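Local coordinates for putative uncharacterized protein (Staphylococcus aureus, PDB 3R2T) that is of unknown function but, as a superantigen-like protein of the staphylococcal/streptococcal toxin family, is probably an extracellular protein that acts on the host, at residues A[122-127]-A[131-136]; A[180-185]-A[225-230]; A[192-195]-A[200-203]; A[211-214]-A[218-221]. One frame throughout, in Å; residues are numbered along the deposited sequence. Where two conformers were deposited one is given.

How the interactions relate
The two domains of the superantigen fold, an OB-fold barrel and a beta-grasp, supply all four contacts. Interaction 1 closes a hairpin of the OB-fold; interactions 2, 3 and 4 belong to the beta-grasp. Interactions 1 and 2 meet at the domain boundary, where Glu125 OE1 and Lys226 NZ form a salt bridge of 2.9 Å, and Lys226 also binds a sulfate. Interactions 2 and 4 share one hydrophobic core, with Leu182 CD1 and Ile211 CD1 3.7 Å apart. Interaction 3 uses the same helix 182-197 as interaction 2, with centres about 18 Å apart. Interactions 1 and 4 lie on opposite sides of the chain's centre, about 27 Å between centres.

Interaction 1: A[122-127]-A[131-136]; sequences AVPELV and GRIFSV
The carbonyl of Phe134 takes the amide of Glu125 in an almost straight bond (N to O 2.8 Å, 176° at the hydrogen), and the same oxygen receives a CA-H contact from Pro124. One step on, Phe134 N returns a bond to Leu126 O, making Leu126 and Phe134 an antiparallel hydrogen-bonded pair, followed by the non-hydrogen-bonded pair Val127 and Ile133. Toward the start of 122-127 a side chain takes over: Ser135 OG, swung anti to its own backbone N (chi1 -174°), accepts from Val123 N at 2.9 Å. Beside it a water donates to Val123 O and Glu125 OE2 and accepts from Val136 N, bridging the two segments beside the Val123-Ser135 bond. Leu126 and Phe134 lie side by side on the same face of the hairpin, and Phe174 of the second subunit packs on both. Pro124 CB meets Ile133 CG2 at 3.7 Å, these two side chains also running alongside each other. This OB-fold hairpin thus has its backbone polar groups met partly by serine and water, and the Glu125 carboxylate, held by the water, Tyr66 and Lys226, would probably remain ionised.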
loop_
_atom_site.group_PDB
_atom_site.type_symbol
_atom_site.label_atom_id
_atom_site.label_comp_id
_atom_site.label_asym_id
_atom_site.label_seq_id
_atom_site.Cartn_x
_atom_site.Cartn_y
_atom_site.Cartn_z
ATOM N N ALA A 122 -9.735 -11.020 -5.602
ATOM C CA ALA A 122 -9.208 -10.126 -4.576
ATOM C C ALA A 122 -8.895 -10.830 -3.273
ATOM O O ALA A 122 -9.618 -11.734 -2.855
ATOM C CB ALA A 122 -10.221 -8.991 -4.316
ATOM N N VAL A 123 -7.793 -10.408 -2.659
ATOM C CA VAL A 123 -7.316 -10.927 -1.373
ATOM C C VAL A 123 -6.915 -9.692 -0.555
ATOM O O VAL A 123 -6.199 -8.821 -1.039
ATOM C CB VAL A 123 -6.103 -11.869 -1.558
ATOM C CG1 VAL A 123 -5.611 -12.395 -0.215
ATOM C CG2 VAL A 123 -6.471 -13.013 -2.466
ATOM N N PRO A 124 -7.363 -9.604 0.685
ATOM C CA PRO A 124 -6.976 -8.385 1.381
ATOM C C PRO A 124 -5.515 -8.329 1.822
ATOM O O PRO A 124 -5.026 -9.290 2.391
ATOM C CB PRO A 124 -7.883 -8.383 2.633
ATOM C CG PRO A 124 -8.697 -9.658 2.571
ATOM C CD PRO A 124 -8.061 -10.551 1.564
ATOM N N GLU A 125 -4.825 -7.237 1.484
ATOM C CA GLU A 125 -3.486 -6.971 2.004
ATOM C C GLU A 125 -3.820 -6.187 3.289
ATOM O O GLU A 125 -3.134 -6.304 4.294
ATOM C CB GLU A 125 -2.643 -6.154 1.050
ATOM C CG GLU A 125 -2.416 -6.820 -0.302
ATOM C CD GLU A 125 -1.757 -8.181 -0.179
ATOM O OE1 GLU A 125 -0.974 -8.432 0.777
ATOM O OE2 GLU A 125 -2.036 -9.017 -1.044
ATOM N N LEU A 126 -4.890 -5.386 3.229
ATOM C CA LEU A 126 -5.420 -4.660 4.391
ATOM C C LEU A 126 -6.881 -4.248 4.134
ATOM O O LEU A 126 -7.373 -4.330 2.992
ATOM C CB LEU A 126 -4.578 -3.433 4.752
ATOM C CG LEU A 126 -4.529 -2.198 3.852
ATOM C CD1 LEU A 126 -5.915 -1.607 3.649
ATOM C CD2 LEU A 126 -3.611 -1.134 4.480
ATOM N N VAL A 127 -7.555 -3.826 5.198
ATOM C CA VAL A 127 -8.933 -3.345 5.126
ATOM C C VAL A 127 -8.931 -1.991 5.845
ATOM O O VAL A 127 -8.519 -1.917 6.999
ATOM C CB VAL A 127 -9.929 -4.309 5.820
ATOM C CG1 VAL A 127 -11.381 -3.819 5.639
ATOM C CG2 VAL A 127 -9.783 -5.723 5.286
ATOM N N GLY A 131 -14.182 -0.270 5.850
ATOM C CA GLY A 131 -14.409 -1.612 5.354
ATOM C C GLY A 131 -13.952 -1.909 3.941
ATOM O O GLY A 131 -14.168 -3.012 3.463
ATOM N N ARG A 132 -13.320 -0.941 3.273
ATOM C CA ARG A 132 -12.856 -1.158 1.902
ATOM C C ARG A 132 -11.601 -2.050 1.909
ATOM O O ARG A 132 -10.639 -1.815 2.623
ATOM C CB ARG A 132 -12.637 0.169 1.161
ATOM C CG ARG A 132 -12.355 0.011 -0.339
ATOM C CD ARG A 132 -12.323 1.356 -1.075
ATOM N NE ARG A 132 -13.605 2.064 -1.038
ATOM C CZ ARG A 132 -14.627 1.850 -1.874
ATOM N NH1 ARG A 132 -14.560 0.931 -2.839
ATOM N NH2 ARG A 132 -15.737 2.554 -1.741
ATOM N N ILE A 133 -11.651 -3.080 1.085
ATOM C CA ILE A 133 -10.617 -4.090 0.993
ATOM C C ILE A 133 -9.548 -3.747 -0.035
ATOM O O ILE A 133 -9.835 -3.652 -1.227
ATOM C CB ILE A 133 -11.279 -5.434 0.610
ATOM C CG1 ILE A 133 -12.325 -5.814 1.680
ATOM C CG2 ILE A 133 -10.242 -6.506 0.464
ATOM C CD1 ILE A 133 -13.288 -6.948 1.274
ATOM N N PHE A 134 -8.318 -3.578 0.440
ATOM C CA PHE A 134 -7.175 -3.259 -0.418
ATOM C C PHE A 134 -6.561 -4.539 -0.963
ATOM O O PHE A 134 -6.072 -5.366 -0.199
ATOM C CB PHE A 134 -6.116 -2.499 0.385
ATOM C CG PHE A 134 -6.422 -1.029 0.601
ATOM C CD1 PHE A 134 -7.715 -0.572 0.796
ATOM C CD2 PHE A 134 -5.382 -0.120 0.711
ATOM C CE1 PHE A 134 -7.973 0.784 1.022
ATOM C CE2 PHE A 134 -5.624 1.237 0.948
ATOM C CZ PHE A 134 -6.928 1.688 1.104
ATOM N N SER A 135 -6.556 -4.680 -2.279
ATOM C CA SER A 135 -6.004 -5.857 -2.925
ATOM C C SER A 135 -5.163 -5.446 -4.133
ATOM O O SER A 135 -5.313 -4.323 -4.655
ATOM C CB SER A 135 -7.129 -6.799 -3.354
ATOM O OG SER A 135 -6.627 -8.020 -3.874
ATOM N N VAL A 136 -4.293 -6.364 -4.570
ATOM C CA VAL A 136 -3.382 -6.121 -5.689
ATOM C C VAL A 136 -3.717 -6.870 -6.972
ATOM O O VAL A 136 -3.792 -8.082 -6.977
ATOM C CB VAL A 136 -1.943 -6.523 -5.328
ATOM C CG1 VAL A 136 -1.021 -6.317 -6.519
ATOM C CG2 VAL A 136 -1.453 -5.740 -4.103
HETATM O O HOH W 1 -4.133 -8.708 -2.867
#

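Interaction 2: A[180-185]-A[225-230]; sequences VSLKEL and DKLDFE. With SO4 (sulfate ion), chain D; SO4 (sulfate ion), chain C.
At the boundary between the OB-fold and beta-grasp domains, the start of helix 182-197 meets the irregular segment 225-230 through a small, buried apolar contact. Leu227 carries it. Its CG stands anti to the backbone N (chi1 179°), which sends the two methyls toward the helix: CD2 rests 3.9 Å from Lys183 CA, near the carbonyl of Leu182, while CD1 faces Leu182 CD2 at 4.2 Å. Met232 packs against Leu227 as well, and Tyr67 OH is hydrogen-bonded to its backbone N. The helix turn touched here begins with Ser181 as N-cap, whose OG accepts from Glu184 N at 3.1 Å.

On either side of Leu227 in sequence the segment binds two sulfate ions, probably from the crystallisation liquor. One sulfate is gripped by consecutive amides, Phe229 N to O4 at 3.0 Å and Glu230 N to O2 at 3.1 Å, so two backbone N-H groups hold two oxygens of the ion. The other takes Lys226 NZ on its O4 at 2.9 Å and lies close to the Phe229 ring, whose CE2 is 3.3 Å from its O2. A sulfate here is also hydrogen-bonded to Ser150 N of the second subunit, and Phe148 of that subunit packs on Phe229. Lys226 NZ also forms a salt bridge with Glu125 of the OB-fold, and its side chain makes a cation-pi contact with Tyr66. The segment therefore presents an apolar side chain to the helix and N-H and ammonium donors to anions; the shared Lys226 would partly offset the charges of both carboxylate and sulfate, an electrostatic tie across the domain boundary.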
loop_
_atom_site.group_PDB
_atom_site.type_symbol
_atom_site.label_atom_id
_atom_site.label_comp_id
_atom_site.label_asym_id
_atom_site.label_seq_id
_atom_site.Cartn_x
_atom_site.Cartn_y
_atom_site.Cartn_z
ATOM N N VAL A 180 -7.264 -16.531 -16.572
ATOM C CA VAL A 180 -7.114 -16.572 -15.140
ATOM C C VAL A 180 -5.778 -15.929 -14.700
ATOM O O VAL A 180 -4.732 -16.144 -15.317
ATOM C CB VAL A 180 -7.212 -18.032 -14.661
ATOM C CG1 VAL A 180 -6.031 -18.808 -15.130
ATOM C CG2 VAL A 180 -7.359 -18.119 -13.137
ATOM N N SER A 181 -5.823 -15.120 -13.640
ATOM C CA SER A 181 -4.615 -14.458 -13.148
ATOM C C SER A 181 -3.766 -15.466 -12.396
ATOM O O SER A 181 -4.281 -16.413 -11.829
ATOM C CB SER A 181 -4.969 -13.279 -12.217
ATOM O OG SER A 181 -5.592 -13.725 -10.998
ATOM N N LEU A 182 -2.453 -15.253 -12.404
ATOM C CA LEU A 182 -1.537 -16.095 -11.688
ATOM C C LEU A 182 -1.830 -15.946 -10.189
ATOM O O LEU A 182 -1.630 -16.864 -9.425
ATOM C CB LEU A 182 -0.126 -15.646 -11.981
ATOM C CG LEU A 182 1.043 -16.441 -11.430
ATOM C CD1 LEU A 182 1.039 -17.876 -12.023
ATOM C CD2 LEU A 182 2.364 -15.687 -11.748
ATOM N N LYS A 183 -2.300 -14.764 -9.803
ATOM C CA LYS A 183 -2.678 -14.471 -8.441
ATOM C C LYS A 183 -3.714 -15.476 -7.962
ATOM O O LYS A 183 -3.560 -16.081 -6.876
ATOM C CB LYS A 183 -3.248 -13.051 -8.371
ATOM C CG LYS A 183 -3.805 -12.636 -7.026
ATOM C CD LYS A 183 -4.563 -11.337 -7.149
ATOM C CE LYS A 183 -5.048 -10.856 -5.794
ATOM N NZ LYS A 183 -3.871 -10.487 -4.962
ATOM N N GLU A 184 -4.765 -15.668 -8.770
ATOM C CA GLU A 184 -5.854 -16.600 -8.400
ATOM C C GLU A 184 -5.362 -18.054 -8.313
ATOM O O GLU A 184 -5.678 -18.757 -7.360
ATOM C CB GLU A 184 -7.083 -16.450 -9.334
ATOM C CG GLU A 184 -8.150 -17.520 -9.134
ATOM C CD GLU A 184 -9.492 -17.237 -9.826
ATOM O OE1 GLU A 184 -9.650 -16.209 -10.547
ATOM O OE2 GLU A 184 -10.408 -18.069 -9.630
ATOM N N LEU A 185 -4.575 -18.483 -9.295
ATOM C CA LEU A 185 -4.042 -19.851 -9.292
ATOM C C LEU A 185 -3.148 -20.058 -8.085
ATOM O O LEU A 185 -3.281 -21.031 -7.382
ATOM C CB LEU A 185 -3.248 -20.121 -10.556
ATOM C CG LEU A 185 -4.044 -20.120 -11.850
ATOM C CD1 LEU A 185 -3.129 -20.411 -13.028
ATOM C CD2 LEU A 185 -5.158 -21.143 -11.797
ATOM N N ASP A 225 7.885 -17.734 0.034
ATOM C CA ASP A 225 7.411 -16.359 0.253
ATOM C C ASP A 225 6.138 -16.090 -0.571
ATOM O O ASP A 225 5.787 -16.878 -1.435
ATOM C CB ASP A 225 8.526 -15.342 -0.057
ATOM C CG ASP A 225 8.956 -15.343 -1.536
ATOM O OD1 ASP A 225 8.324 -16.060 -2.358
ATOM O OD2 ASP A 225 9.929 -14.611 -1.867
ATOM N N LYS A 226 5.447 -14.995 -0.272
ATOM C CA LYS A 226 4.210 -14.645 -0.957
ATOM C C LYS A 226 4.490 -14.390 -2.433
ATOM O O LYS A 226 5.564 -14.009 -2.798
ATOM C CB LYS A 226 3.591 -13.388 -0.303
ATOM C CG LYS A 226 2.201 -12.984 -0.862
ATOM C CD LYS A 226 1.647 -11.656 -0.279
ATOM C CE LYS A 226 1.411 -11.711 1.235
ATOM N NZ LYS A 226 0.888 -10.387 1.782
ATOM N N LEU A 227 3.531 -14.621 -3.296
ATOM C CA LEU A 227 3.751 -14.336 -4.708
ATOM C C LEU A 227 4.125 -12.853 -4.872
ATOM O O LEU A 227 3.470 -11.993 -4.286
ATOM C CB LEU A 227 2.457 -14.591 -5.478
ATOM C CG LEU A 227 2.495 -14.311 -6.984
ATOM C CD1 LEU A 227 3.541 -15.198 -7.720
ATOM C CD2 LEU A 227 1.108 -14.512 -7.567
ATOM N N ASP A 228 5.172 -12.570 -5.657
ATOM C CA ASP A 228 5.621 -11.195 -5.925
ATOM C C ASP A 228 4.450 -10.318 -6.358
ATOM O O ASP A 228 3.717 -10.677 -7.287
ATOM C CB ASP A 228 6.652 -11.146 -7.062
ATOM C CG ASP A 228 7.951 -11.863 -6.734
ATOM O OD1 ASP A 228 8.057 -12.474 -5.653
ATOM O OD2 ASP A 228 8.878 -11.804 -7.581
ATOM N N PHE A 229 4.284 -9.170 -5.700
ATOM C CA PHE A 229 3.189 -8.242 -6.037
ATOM C C PHE A 229 3.142 -7.871 -7.530
ATOM O O PHE A 229 2.064 -7.721 -8.099
ATOM C CB PHE A 229 3.201 -6.975 -5.161
ATOM C CG PHE A 229 2.916 -7.241 -3.691
ATOM C CD1 PHE A 229 1.659 -7.684 -3.281
ATOM C CD2 PHE A 229 3.879 -7.045 -2.740
ATOM C CE1 PHE A 229 1.392 -7.929 -1.948
ATOM C CE2 PHE A 229 3.618 -7.287 -1.392
ATOM C CZ PHE A 229 2.367 -7.722 -0.997
ATOM N N GLU A 230 4.300 -7.748 -8.159
ATOM C CA GLU A 230 4.374 -7.393 -9.581
ATOM C C GLU A 230 4.023 -8.543 -10.530
ATOM O O GLU A 230 3.972 -8.343 -11.740
ATOM C CB GLU A 230 5.746 -6.820 -9.903
ATOM C CG GLU A 230 6.019 -5.498 -9.186
ATOM C CD GLU A 230 7.447 -4.995 -9.341
ATOM O OE1 GLU A 230 8.342 -5.789 -9.725
ATOM O OE2 GLU A 230 7.678 -3.804 -9.057
HETATM S S SO4 D . 7.399 -7.117 -5.428
HETATM O O1 SO4 D . 6.868 -5.792 -5.107
HETATM O O2 SO4 D . 7.035 -7.418 -6.820
HETATM O O3 SO4 D . 8.857 -7.134 -5.334
HETATM O O4 SO4 D . 6.830 -8.097 -4.501
HETATM S S SO4 C . 4.600 -9.355 2.077
HETATM O O1 SO4 C . 5.462 -8.797 3.115
HETATM O O2 SO4 C . 5.229 -9.192 0.764
HETATM O O3 SO4 C . 4.470 -10.782 2.320
HETATM O O4 SO4 C . 3.281 -8.712 2.078
#

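Interaction 3: A[192-195]-A[200-203]; sequences LLIK and YEGS
Ile194 presses the end of its side chain against the edge of the Tyr200 ring, CD1 lying near the ring plane at 3.9 Å from CD2, with CG1 scarcely farther off. The two side chains cross at about a right angle, so the isoleucine meets the rim of the aromatic group. Its torsions explain the reach: CG1 is anti to the carbonyl carbon (chi1 -69°), and CD1, anti along the chain (chi2 172°), continues outward to the tyrosine. The second branch, CG2, serves a different neighbour and lies 3.8 Å from Glu201 OE2. The Glu201 side chain is extended beyond CG, and OE2 is hydrogen-bonded to His64 NE2 of helix 57-68. Tyr200 has a positive phi (64°), as the chain turns after the helix, and its hydroxyl is tied to Leu223 O and Arg190 NH2, which fix the far end of the ring. One isoleucine therefore touches both an aromatic edge and a carboxylate oxygen whose polar partner is His64. Around them, His64 and Tyr67 of helix 57-68 pack on Ile194, and Thr60 and Leu63 on Tyr200. The contact joins the C-terminal part of helix 182-197, the loop leading to strand 207-213 and the N-terminal helix 57-68.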
loop_
_atom_site.group_PDB
_atom_site.type_symbol
_atom_site.label_atom_id
_atom_site.label_comp_id
_atom_site.label_asym_id
_atom_site.label_seq_id
_atom_site.Cartn_x
_atom_site.Cartn_y
_atom_site.Cartn_z
ATOM N N LEU A 192 -5.335 -24.935 -1.025
ATOM C CA LEU A 192 -5.539 -26.369 -1.082
ATOM C C LEU A 192 -4.394 -27.101 -0.386
ATOM O O LEU A 192 -4.630 -28.062 0.332
ATOM C CB LEU A 192 -5.697 -26.814 -2.518
ATOM C CG LEU A 192 -6.043 -28.276 -2.772
ATOM C CD1 LEU A 192 -6.697 -28.398 -4.140
ATOM C CD2 LEU A 192 -4.826 -29.166 -2.621
ATOM N N LEU A 193 -3.166 -26.621 -0.566
ATOM C CA LEU A 193 -1.996 -27.263 0.052
ATOM C C LEU A 193 -2.012 -27.125 1.562
ATOM O O LEU A 193 -1.562 -28.021 2.284
ATOM C CB LEU A 193 -0.710 -26.663 -0.501
ATOM C CG LEU A 193 -0.510 -26.873 -2.001
ATOM C CD1 LEU A 193 0.721 -26.117 -2.483
ATOM C CD2 LEU A 193 -0.443 -28.361 -2.318
ATOM N N ILE A 194 -2.529 -26.001 2.054
ATOM C CA ILE A 194 -2.588 -25.806 3.500
ATOM C C ILE A 194 -3.602 -26.748 4.116
ATOM O O ILE A 194 -3.332 -27.414 5.118
ATOM C CB ILE A 194 -2.981 -24.369 3.885
ATOM C CG1 ILE A 194 -1.856 -23.392 3.518
ATOM C CG2 ILE A 194 -3.290 -24.282 5.428
ATOM C CD1 ILE A 194 -2.210 -21.917 3.670
ATOM N N LYS A 195 -4.782 -26.824 3.514
ATOM C CA LYS A 195 -5.846 -27.657 4.073
ATOM C C LYS A 195 -5.608 -29.165 3.922
ATOM O O LYS A 195 -5.911 -29.919 4.838
ATOM C CB LYS A 195 -7.212 -27.224 3.509
ATOM C CG LYS A 195 -7.456 -27.547 2.059
ATOM C CD LYS A 195 -8.505 -26.601 1.454
ATOM C CE LYS A 195 -8.749 -26.887 -0.044
ATOM N NZ LYS A 195 -9.254 -25.684 -0.778
ATOM N N TYR A 200 2.771 -24.877 5.559
ATOM C CA TYR A 200 3.003 -23.817 6.541
ATOM C C TYR A 200 2.531 -24.191 7.952
ATOM O O TYR A 200 2.273 -23.306 8.759
ATOM C CB TYR A 200 2.370 -22.467 6.124
ATOM C CG TYR A 200 2.701 -21.997 4.728
ATOM C CD1 TYR A 200 4.019 -21.861 4.316
ATOM C CD2 TYR A 200 1.697 -21.641 3.841
ATOM C CE1 TYR A 200 4.332 -21.424 3.035
ATOM C CE2 TYR A 200 1.996 -21.190 2.549
ATOM C CZ TYR A 200 3.322 -21.083 2.159
ATOM O OH TYR A 200 3.641 -20.643 0.890
ATOM N N GLU A 201 2.418 -25.486 8.247
ATOM C CA GLU A 201 1.996 -25.939 9.588
ATOM C C GLU A 201 3.018 -26.894 10.193
ATOM O O GLU A 201 2.649 -27.839 10.887
ATOM C CB GLU A 201 0.621 -26.620 9.555
ATOM C CG GLU A 201 -0.534 -25.707 9.148
ATOM C CD GLU A 201 -1.902 -26.388 9.250
ATOM O OE1 GLU A 201 -1.949 -27.590 9.602
ATOM O OE2 GLU A 201 -2.926 -25.719 8.980
ATOM N N GLY A 202 4.301 -26.635 9.930
ATOM C CA GLY A 202 5.396 -27.468 10.445
ATOM C C GLY A 202 5.577 -28.818 9.755
ATOM O O GLY A 202 6.265 -29.693 10.282
ATOM N N SER A 203 4.965 -28.998 8.587
ATOM C CA SER A 203 5.084 -30.258 7.836
ATOM C C SER A 203 5.773 -29.983 6.496
ATOM O O SER A 203 6.829 -30.544 6.192
ATOM C CB SER A 203 3.702 -30.888 7.617
ATOM O OG SER A 203 3.813 -32.140 6.959
#

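Interaction 4: A[211-214]-A[218-221]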
loop_
_atom_site.group_PDB
_atom_site.type_symbol
_atom_site.label_atom_id
_atom_site.label_comp_id
_atom_site.label_asym_id
_atom_site.label_seq_id
_atom_site.Cartn_x
_atom_site.Cartn_y
_atom_site.Cartn_z
ATOM N N ILE A 211 3.438 -24.390 -13.268
ATOM C CA ILE A 211 2.311 -24.454 -14.190
ATOM C C ILE A 211 2.908 -24.706 -15.571
ATOM O O ILE A 211 3.658 -23.882 -16.083
ATOM C CB ILE A 211 1.498 -23.146 -14.158
ATOM C CG1 ILE A 211 0.943 -22.904 -12.740
ATOM C CG2 ILE A 211 0.348 -23.178 -15.182
ATOM C CD1 ILE A 211 0.399 -21.493 -12.503
ATOM N N ASN A 212 2.607 -25.856 -16.160
ATOM C CA ASN A 212 3.130 -26.201 -17.473
ATOM C C ASN A 212 2.093 -25.917 -18.551
ATOM O O ASN A 212 0.949 -26.324 -18.407
ATOM C CB ASN A 212 3.554 -27.679 -17.493
ATOM C CG ASN A 212 4.796 -27.938 -16.663
ATOM O OD1 ASN A 212 5.834 -27.327 -16.893
ATOM N ND2 ASN A 212 4.705 -28.865 -15.710
ATOM N N MET A 213 2.505 -25.214 -19.608
ATOM C CA MET A 213 1.630 -24.832 -20.723
ATOM C C MET A 213 1.814 -25.779 -21.909
ATOM O O MET A 213 2.821 -26.452 -22.007
ATOM C CB MET A 213 1.963 -23.411 -21.165
ATOM C CG MET A 213 2.026 -22.381 -20.014
ATOM S SD MET A 213 0.490 -22.276 -19.082
ATOM C CE MET A 213 -0.592 -21.674 -20.402
ATOM N N LYS A 214 0.837 -25.831 -22.804
ATOM C CA LYS A 214 0.915 -26.715 -23.962
ATOM C C LYS A 214 2.070 -26.370 -24.881
ATOM O O LYS A 214 2.607 -27.246 -25.493
ATOM C CB LYS A 214 -0.414 -26.780 -24.729
ATOM C CG LYS A 214 -1.521 -27.447 -23.911
ATOM C CD LYS A 214 -2.835 -27.520 -24.655
ATOM C CE LYS A 214 -3.924 -28.139 -23.781
ATOM N NZ LYS A 214 -5.274 -28.018 -24.444
ATOM N N LYS A 218 6.802 -22.452 -18.914
ATOM C CA LYS A 218 6.290 -22.663 -17.574
ATOM C C LYS A 218 6.283 -21.417 -16.719
ATOM O O LYS A 218 6.995 -20.441 -16.980
ATOM C CB LYS A 218 7.014 -23.806 -16.859
ATOM C CG LYS A 218 8.501 -23.691 -16.635
ATOM C CD LYS A 218 8.935 -22.811 -15.480
ATOM C CE LYS A 218 10.424 -22.984 -15.262
ATOM N NZ LYS A 218 10.996 -22.117 -14.194
ATOM N N TYR A 219 5.407 -21.439 -15.733
ATOM C CA TYR A 219 5.344 -20.398 -14.733
ATOM C C TYR A 219 5.761 -21.120 -13.475
ATOM O O TYR A 219 5.265 -22.226 -13.212
ATOM C CB TYR A 219 3.926 -19.829 -14.568
ATOM C CG TYR A 219 3.426 -19.013 -15.753
ATOM C CD1 TYR A 219 3.559 -17.630 -15.770
ATOM C CD2 TYR A 219 2.823 -19.628 -16.848
ATOM C CE1 TYR A 219 3.093 -16.866 -16.844
ATOM C CE2 TYR A 219 2.370 -18.875 -17.949
ATOM C CZ TYR A 219 2.499 -17.501 -17.932
ATOM O OH TYR A 219 2.042 -16.747 -18.991
ATOM N N GLU A 220 6.686 -20.554 -12.713
ATOM C CA GLU A 220 7.108 -21.189 -11.461
ATOM C C GLU A 220 6.971 -20.215 -10.286
ATOM O O GLU A 220 7.315 -19.044 -10.408
ATOM C CB GLU A 220 8.539 -21.710 -11.558
ATOM C CG GLU A 220 8.991 -22.432 -10.287
ATOM C CD GLU A 220 10.324 -23.134 -10.426
ATOM O OE1 GLU A 220 10.569 -23.799 -11.458
ATOM O OE2 GLU A 220 11.119 -23.058 -9.470
ATOM N N ILE A 221 6.475 -20.722 -9.156
ATOM C CA ILE A 221 6.281 -19.932 -7.953
ATOM C C ILE A 221 6.937 -20.612 -6.748
ATOM O O ILE A 221 6.724 -21.775 -6.507
ATOM C CB ILE A 221 4.775 -19.761 -7.627
ATOM C CG1 ILE A 221 4.031 -19.119 -8.817
ATOM C CG2 ILE A 221 4.590 -18.875 -6.340
ATOM C CD1 ILE A 221 2.498 -19.280 -8.743
#
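Ile211 and Tyr219 exchange two backbone hydrogen bonds, Ile211 N to Tyr219 O at 2.8 Å and Tyr219 N to Ile211 O at 3.0 Å. They form an antiparallel hydrogen-bonded pair in a beta hairpin; the segments 211-213 and 218-221 run antiparallel, with 175° between their N-to-C directions. The next pair, Asn212 with Lys218, is non-hydrogen-bonded; there Lys218 CA approaches Ile211 O at 3.3 Å in a CA-H contact. On that face Asn212 OD1 lies 3.7 Å from Lys218 CB, while its ND2 is hydrogen-bonded to Asn243 OD1 of strand 241-248. Lys218 turns its chain along its own strand, CG set between the backbone N and carbonyl carbon (chi1 60°) and the chain bent again at chi2, and its NZ forms a salt bridge of 3.2 Å with Glu220 OE1, which it meets from above the carboxylate plane. Arg208 is a second partner for that oxygen.

The other face is mainly apolar. CB of Ile211 and CB of Tyr219 lie 4.1 Å apart, and Met213, bent at chi2 and chi3, brings SD to the edge of the Tyr219 ring, 4.0 Å from CE2, a Met-aromatic contact. Leu182 and Leu185 of helix 182-197 cover Ile211, and Ile236 packs on both Met213 and Tyr219. The hairpin thus divides its chemistry: one face carries amide and charged groups, with Glu220 shared between two cations that would probably keep it ionised, while the other joins the helix-sheet core of the beta-grasp, where contacts of carbon and sulfur predominate.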